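Local coordinates for lipopolysaccharide biosynthesis protein wbpB (Thermus thermophilus HB27, PDB 3OA0) that probably oxidises a UDP-linked N-acetylated glucuronic acid with NAD+ in lipopolysaccharide sugar biosynthesis, and also binds 2-oxoglutarate, at residues 153-158 with 222-227; 200-205 with 295-300. All coordinates share one frame; numbering follows the deposited sequence.

Contact 1: 153-158 with 222-227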
loop_
_atom_site.group_PDB
_atom_site.type_symbol
_atom_site.label_atom_id
_atom_site.label_comp_id
_atom_site.label_asym_id
_atom_site.label_seq_id
_atom_site.Cartn_x
_atom_site.Cartn_y
_atom_site.Cartn_z
ATOM N N ASP A 153 -9.540 45.284 -12.575
ATOM C CA ASP A 153 -8.526 44.522 -13.307
ATOM C C ASP A 153 -7.578 43.923 -12.281
ATOM O O ASP A 153 -6.992 44.650 -11.489
ATOM C CB ASP A 153 -7.761 45.338 -14.350
ATOM C CG ASP A 153 -8.660 45.632 -15.566
ATOM O OD1 ASP A 153 -8.988 44.702 -16.350
ATOM O OD2 ASP A 153 -9.152 46.773 -15.651
ATOM N N VAL A 154 -7.449 42.603 -12.309
ATOM C CA VAL A 154 -6.730 41.913 -11.225
ATOM C C VAL A 154 -5.610 41.113 -11.856
ATOM O O VAL A 154 -5.821 40.472 -12.885
ATOM C CB VAL A 154 -7.692 40.950 -10.539
ATOM C CG1 VAL A 154 -7.005 40.064 -9.448
ATOM C CG2 VAL A 154 -8.825 41.721 -9.940
ATOM N N VAL A 155 -4.432 41.134 -11.247
ATOM C CA VAL A 155 -3.355 40.208 -11.558
ATOM C C VAL A 155 -3.110 39.315 -10.332
ATOM O O VAL A 155 -2.863 39.789 -9.212
ATOM C CB VAL A 155 -2.062 40.956 -11.918
ATOM C CG1 VAL A 155 -0.899 40.013 -12.211
ATOM C CG2 VAL A 155 -2.321 41.973 -13.074
ATOM N N LEU A 156 -3.227 38.009 -10.532
ATOM C CA LEU A 156 -3.086 37.081 -9.402
ATOM C C LEU A 156 -1.875 36.199 -9.690
ATOM O O LEU A 156 -1.782 35.588 -10.776
ATOM C CB LEU A 156 -4.301 36.152 -9.314
ATOM C CG LEU A 156 -4.088 35.225 -8.119
ATOM C CD1 LEU A 156 -5.175 35.513 -7.094
ATOM C CD2 LEU A 156 -4.067 33.802 -8.533
ATOM N N THR A 157 -0.971 36.122 -8.723
ATOM C CA THR A 157 0.215 35.296 -8.933
ATOM C C THR A 157 0.411 34.401 -7.719
ATOM O O THR A 157 0.365 34.841 -6.568
ATOM C CB THR A 157 1.468 36.171 -9.074
ATOM O OG1 THR A 157 1.260 37.098 -10.151
ATOM C CG2 THR A 157 2.671 35.284 -9.432
ATOM N N TYR A 158 0.572 33.114 -7.964
ATOM C CA TYR A 158 0.895 32.279 -6.848
ATOM C C TYR A 158 1.926 31.235 -7.207
ATOM O O TYR A 158 1.682 30.401 -8.081
ATOM C CB TYR A 158 -0.361 31.625 -6.325
ATOM C CG TYR A 158 -0.065 30.745 -5.157
ATOM C CD1 TYR A 158 0.784 31.188 -4.146
ATOM C CD2 TYR A 158 -0.630 29.486 -5.056
ATOM C CE1 TYR A 158 1.043 30.411 -3.030
ATOM C CE2 TYR A 158 -0.335 28.675 -3.970
ATOM C CZ TYR A 158 0.499 29.149 -2.961
ATOM O OH TYR A 158 0.786 28.354 -1.885
ATOM N N ARG A 222 -11.771 41.424 -14.310
ATOM C CA ARG A 222 -10.991 40.753 -15.338
ATOM C C ARG A 222 -9.692 40.264 -14.696
ATOM O O ARG A 222 -8.969 41.093 -14.153
ATOM C CB ARG A 222 -10.709 41.701 -16.510
ATOM C CG ARG A 222 -12.020 42.071 -17.281
ATOM C CD ARG A 222 -11.775 43.222 -18.295
ATOM N NE ARG A 222 -11.420 44.478 -17.622
ATOM C CZ ARG A 222 -12.300 45.372 -17.160
ATOM N NH1 ARG A 222 -11.837 46.443 -16.554
ATOM N NH2 ARG A 222 -13.612 45.218 -17.315
ATOM N N VAL A 223 -9.347 38.973 -14.824
ATOM C CA VAL A 223 -8.274 38.436 -13.985
ATOM C C VAL A 223 -7.268 37.736 -14.849
ATOM O O VAL A 223 -7.600 36.802 -15.567
ATOM C CB VAL A 223 -8.806 37.413 -12.944
ATOM C CG1 VAL A 223 -7.656 37.020 -11.990
ATOM C CG2 VAL A 223 -10.017 37.954 -12.140
ATOM N N ARG A 224 -6.028 38.176 -14.759
ATOM C CA ARG A 224 -4.953 37.416 -15.366
ATOM C C ARG A 224 -4.305 36.635 -14.247
ATOM O O ARG A 224 -4.036 37.218 -13.186
ATOM C CB ARG A 224 -3.950 38.394 -15.976
ATOM C CG ARG A 224 -4.458 38.958 -17.312
ATOM C CD ARG A 224 -3.364 39.848 -17.949
ATOM N NE ARG A 224 -3.202 41.085 -17.178
ATOM C CZ ARG A 224 -2.134 41.863 -17.253
ATOM N NH1 ARG A 224 -2.071 42.964 -16.503
ATOM N NH2 ARG A 224 -1.148 41.536 -18.082
ATOM N N TRP A 225 -4.116 35.333 -14.412
ATOM C CA TRP A 225 -3.632 34.551 -13.271
ATOM C C TRP A 225 -2.479 33.646 -13.664
ATOM O O TRP A 225 -2.442 33.191 -14.821
ATOM C CB TRP A 225 -4.725 33.670 -12.644
ATOM C CG TRP A 225 -5.486 32.768 -13.619
ATOM C CD1 TRP A 225 -6.591 33.107 -14.389
ATOM C CD2 TRP A 225 -5.184 31.406 -13.950
ATOM N NE1 TRP A 225 -6.963 32.045 -15.172
ATOM C CE2 TRP A 225 -6.136 30.987 -14.901
ATOM C CE3 TRP A 225 -4.222 30.491 -13.498
ATOM C CZ2 TRP A 225 -6.160 29.682 -15.419
ATOM C CZ3 TRP A 225 -4.234 29.202 -14.031
ATOM C CH2 TRP A 225 -5.197 28.815 -14.987
ATOM N N PHE A 226 -1.590 33.358 -12.706
ATOM C CA PHE A 226 -0.388 32.526 -12.949
ATOM C C PHE A 226 -0.123 31.727 -11.685
ATOM O O PHE A 226 -0.042 32.317 -10.594
ATOM C CB PHE A 226 0.849 33.399 -13.183
ATOM C CG PHE A 226 2.140 32.624 -13.444
ATOM C CD1 PHE A 226 2.522 32.299 -14.736
ATOM C CD2 PHE A 226 2.975 32.259 -12.406
ATOM C CE1 PHE A 226 3.721 31.618 -14.984
ATOM C CE2 PHE A 226 4.153 31.585 -12.646
ATOM C CZ PHE A 226 4.536 31.260 -13.926
ATOM N N LEU A 227 -0.029 30.412 -11.838
ATOM C CA LEU A 227 0.181 29.508 -10.720
ATOM C C LEU A 227 1.366 28.619 -11.023
ATOM O O LEU A 227 1.391 27.993 -12.085
ATOM C CB LEU A 227 -1.013 28.541 -10.575
ATOM C CG LEU A 227 -2.352 29.200 -10.243
ATOM C CD1 LEU A 227 -3.538 28.201 -10.328
ATOM C CD2 LEU A 227 -2.326 29.941 -8.905
HETATM O O HOH W 1 -5.433 41.922 -15.278
#
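Leu156 and Trp225 meet at the apolar centre, CD2 of the leucine lying 4.2 Å from CB of the tryptophan, while the indole turns away from the partner strand to pack edge-to-face against Phe189. On the same face of the sheet, Val154 and Val223 stand side by side with CG1 to CG1 at 4.0 Å; beta-branched residues suit an extended backbone, and these pack against Phe196 and Leu192 of helix 186-196. Further along this face, Leu227 CD2 comes within 3.7 Å of Tyr158 CB. With its CG beside the backbone N (chi1 -64°), Leu227 sends this methyl toward the neighbouring strand and to the edge of the tyrosine ring. Tyr158 binds 2-oxoglutarate and also touches the bound UDP-sugar acid.

Between the side chains runs a regular parallel ladder: the strands diverge by only 16°, and five backbone hydrogen bonds alternate in direction from Val154 N to Tyr158 N. The opposite face is more mixed. Thr157 CG2 lies near the Phe226 ring, while the threonine hydroxyl pairs with His308. Val155 CG2 approaches Arg224 NH1 obliquely at 3.6 Å, and the NH2 of that arginine binds Arg307 O. A water accepts from Arg224 NE at 3.0 Å and donates to Val154 O at 2.8 Å, giving this carbonyl a second bond besides Arg224 N.

At the polar margin, Arg222 grips Asp153 side-on, NE to OD1 at 2.8 Å and NH1 to OD2 at 2.9 Å. Both oxygens are met on their syn sides, but the carboxylate and guanidinium planes stand 50° apart, a twisted fork rather than a flat one. The chemistry thus grades from a largely apolar face against helix 186-196 to opposite charges joined by two bonds at the partly exposed start of the ladder.

Contact 2: 200-205 with 295-300; sequences LHVEVH and RTLPLS
One water stands between Val204 and Ser300 and joins three groups: it accepts from Val204 N at 2.8 Å and from Ser300 OG at 2.7 Å, and donates to Pro298 O at 3.0 Å. The serine can take part because its OG sits between the backbone N and the carbonyl carbon (chi1 66°), turned back toward the strand. Beside the water, Ser300 N reaches Val204 O directly at 3.0 Å, a nearly straight bond.

Valines on the strand meet leucines of the segment that leaves helix 281-296. Leu297 CD1 comes up to Val202 CG1 at 3.8 Å, the two side chains crossing at about a right angle, and Leu299 CD2 touches Val204 CG1 at 3.7 Å. Leu294 of the helix packs on both valines, so these compact side chains suit a strand covered by a helix end.

On the other side of the strand, His205 NE2 donates to Glu203 OE1 at 3.0 Å, in the plane of the imidazole and onto the anti lone pair of that oxygen. Strand 199-207 is outermost in its sheet within this chain; here one direct bond and one shared water satisfy the backbone N and O of Val204, although 295-300 is helix end and loop, not strand.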
loop_
_atom_site.group_PDB
_atom_site.type_symbol
_atom_site.label_atom_id
_atom_site.label_comp_id
_atom_site.label_asym_id
_atom_site.label_seq_id
_atom_site.Cartn_x
_atom_site.Cartn_y
_atom_site.Cartn_z
ATOM N N LEU A 200 -17.724 34.438 -16.626
ATOM C CA LEU A 200 -18.450 34.474 -17.888
ATOM C C LEU A 200 -17.557 33.852 -18.934
ATOM O O LEU A 200 -18.033 33.256 -19.890
ATOM C CB LEU A 200 -18.703 35.927 -18.288
ATOM C CG LEU A 200 -19.322 36.596 -17.067
ATOM C CD1 LEU A 200 -19.413 38.108 -17.275
ATOM C CD2 LEU A 200 -20.678 35.945 -16.809
ATOM N N HIS A 201 -16.249 34.001 -18.780
ATOM C CA HIS A 201 -15.335 33.488 -19.787
ATOM C C HIS A 201 -14.078 32.935 -19.106
ATOM O O HIS A 201 -13.516 33.576 -18.217
ATOM C CB HIS A 201 -15.010 34.593 -20.790
ATOM C CG HIS A 201 -14.096 34.180 -21.894
ATOM N ND1 HIS A 201 -14.415 33.180 -22.794
ATOM C CD2 HIS A 201 -12.918 34.701 -22.315
ATOM C CE1 HIS A 201 -13.442 33.054 -23.678
ATOM N NE2 HIS A 201 -12.519 33.964 -23.408
ATOM N N VAL A 202 -13.625 31.771 -19.576
ATOM C CA VAL A 202 -12.437 31.150 -19.022
ATOM C C VAL A 202 -11.428 30.763 -20.099
ATOM O O VAL A 202 -11.788 30.068 -21.050
ATOM C CB VAL A 202 -12.862 29.921 -18.176
ATOM C CG1 VAL A 202 -11.655 29.245 -17.574
ATOM C CG2 VAL A 202 -13.876 30.341 -17.103
ATOM N N GLU A 203 -10.167 31.170 -19.957
ATOM C CA GLU A 203 -9.114 30.749 -20.891
ATOM C C GLU A 203 -7.924 30.176 -20.149
ATOM O O GLU A 203 -7.548 30.672 -19.075
ATOM C CB GLU A 203 -8.524 31.897 -21.725
ATOM C CG GLU A 203 -9.587 32.671 -22.427
ATOM C CD GLU A 203 -9.139 33.964 -23.093
ATOM O OE1 GLU A 203 -7.942 34.360 -23.135
ATOM O OE2 GLU A 203 -10.115 34.608 -23.532
ATOM N N VAL A 204 -7.281 29.200 -20.783
ATOM C CA VAL A 204 -6.082 28.604 -20.209
ATOM C C VAL A 204 -4.952 28.846 -21.203
ATOM O O VAL A 204 -5.098 28.485 -22.377
ATOM C CB VAL A 204 -6.323 27.095 -20.002
ATOM C CG1 VAL A 204 -5.127 26.490 -19.376
ATOM C CG2 VAL A 204 -7.558 26.902 -19.114
ATOM N N HIS A 205 -3.858 29.460 -20.766
ATOM C CA HIS A 205 -2.805 29.873 -21.701
ATOM C C HIS A 205 -1.529 29.055 -21.561
ATOM O O HIS A 205 -0.658 29.093 -22.451
ATOM C CB HIS A 205 -2.359 31.325 -21.490
ATOM C CG HIS A 205 -3.457 32.337 -21.601
ATOM N ND1 HIS A 205 -3.383 33.567 -20.986
ATOM C CD2 HIS A 205 -4.648 32.311 -22.248
ATOM C CE1 HIS A 205 -4.485 34.252 -21.239
ATOM N NE2 HIS A 205 -5.275 33.509 -21.994
ATOM N N ARG A 295 -9.314 22.407 -16.131
ATOM C CA ARG A 295 -8.692 21.100 -16.086
ATOM C C ARG A 295 -8.920 20.454 -17.440
ATOM O O ARG A 295 -8.099 19.657 -17.849
ATOM C CB ARG A 295 -9.369 20.293 -14.959
ATOM C CG ARG A 295 -9.106 18.825 -14.851
ATOM C CD ARG A 295 -9.937 18.186 -13.715
ATOM N NE ARG A 295 -9.938 18.985 -12.494
ATOM C CZ ARG A 295 -11.006 19.085 -11.710
ATOM N NH1 ARG A 295 -12.125 18.480 -12.059
ATOM N NH2 ARG A 295 -10.978 19.840 -10.624
ATOM N N THR A 296 -9.997 20.824 -18.135
ATOM C CA THR A 296 -10.463 20.152 -19.354
ATOM C C THR A 296 -10.445 21.026 -20.643
ATOM O O THR A 296 -10.358 20.471 -21.735
ATOM C CB THR A 296 -11.947 19.699 -19.199
ATOM O OG1 THR A 296 -12.742 20.853 -18.930
ATOM C CG2 THR A 296 -12.196 18.674 -18.065
ATOM N N LEU A 297 -10.568 22.357 -20.540
ATOM C CA LEU A 297 -10.475 23.297 -21.689
ATOM C C LEU A 297 -9.197 23.210 -22.537
ATOM O O LEU A 297 -8.101 23.128 -22.000
ATOM C CB LEU A 297 -10.635 24.773 -21.246
ATOM C CG LEU A 297 -12.058 25.232 -20.882
ATOM C CD1 LEU A 297 -12.205 26.622 -20.247
ATOM C CD2 LEU A 297 -13.058 25.037 -22.003
ATOM N N PRO A 298 -9.322 23.293 -23.876
ATOM C CA PRO A 298 -8.101 23.336 -24.670
ATOM C C PRO A 298 -7.358 24.640 -24.476
ATOM O O PRO A 298 -7.987 25.660 -24.202
ATOM C CB PRO A 298 -8.596 23.250 -26.120
ATOM C CG PRO A 298 -10.062 23.494 -26.088
ATOM C CD PRO A 298 -10.530 23.128 -24.704
ATOM N N LEU A 299 -6.037 24.619 -24.617
ATOM C CA LEU A 299 -5.257 25.833 -24.503
ATOM C C LEU A 299 -5.719 26.814 -25.571
ATOM O O LEU A 299 -6.127 26.435 -26.669
ATOM C CB LEU A 299 -3.761 25.567 -24.695
ATOM C CG LEU A 299 -3.114 24.589 -23.706
ATOM C CD1 LEU A 299 -1.650 24.329 -24.029
ATOM C CD2 LEU A 299 -3.241 25.199 -22.333
ATOM N N SER A 300 -5.617 28.098 -25.257
ATOM C CA SER A 300 -5.825 29.116 -26.270
ATOM C C SER A 300 -4.679 30.128 -26.240
ATOM O O SER A 300 -3.870 30.171 -25.308
ATOM C CB SER A 300 -7.240 29.683 -26.152
ATOM O OG SER A 300 -7.406 30.383 -24.948
HETATM O O HOH W 2 -8.230 28.477 -23.283
#

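How the contacts relate
Both contacts belong to the mixed sheet of the C-terminal domain. Contact 1 pairs strands 152-160 and 221-228 well within it, whereas contact 2 lies at strand 199-207, separated from 221-228 by strand 211-218. Their centres are about 14 Å apart, yet they touch: Trp225 CZ2 of contact 1 packs at 4.0 Å from Glu203 O of contact 2. Along the chain their segments alternate, and the end of helix 281-296 packs on an earlier strand. Contact 1 reaches what is probably the substrate pocket, the Tyr158 side chain lying, by nearest atoms, about 3 Å from the bound UDP-sugar acid and about 8 Å from NAD; contact 2 lies away from the known binding sites.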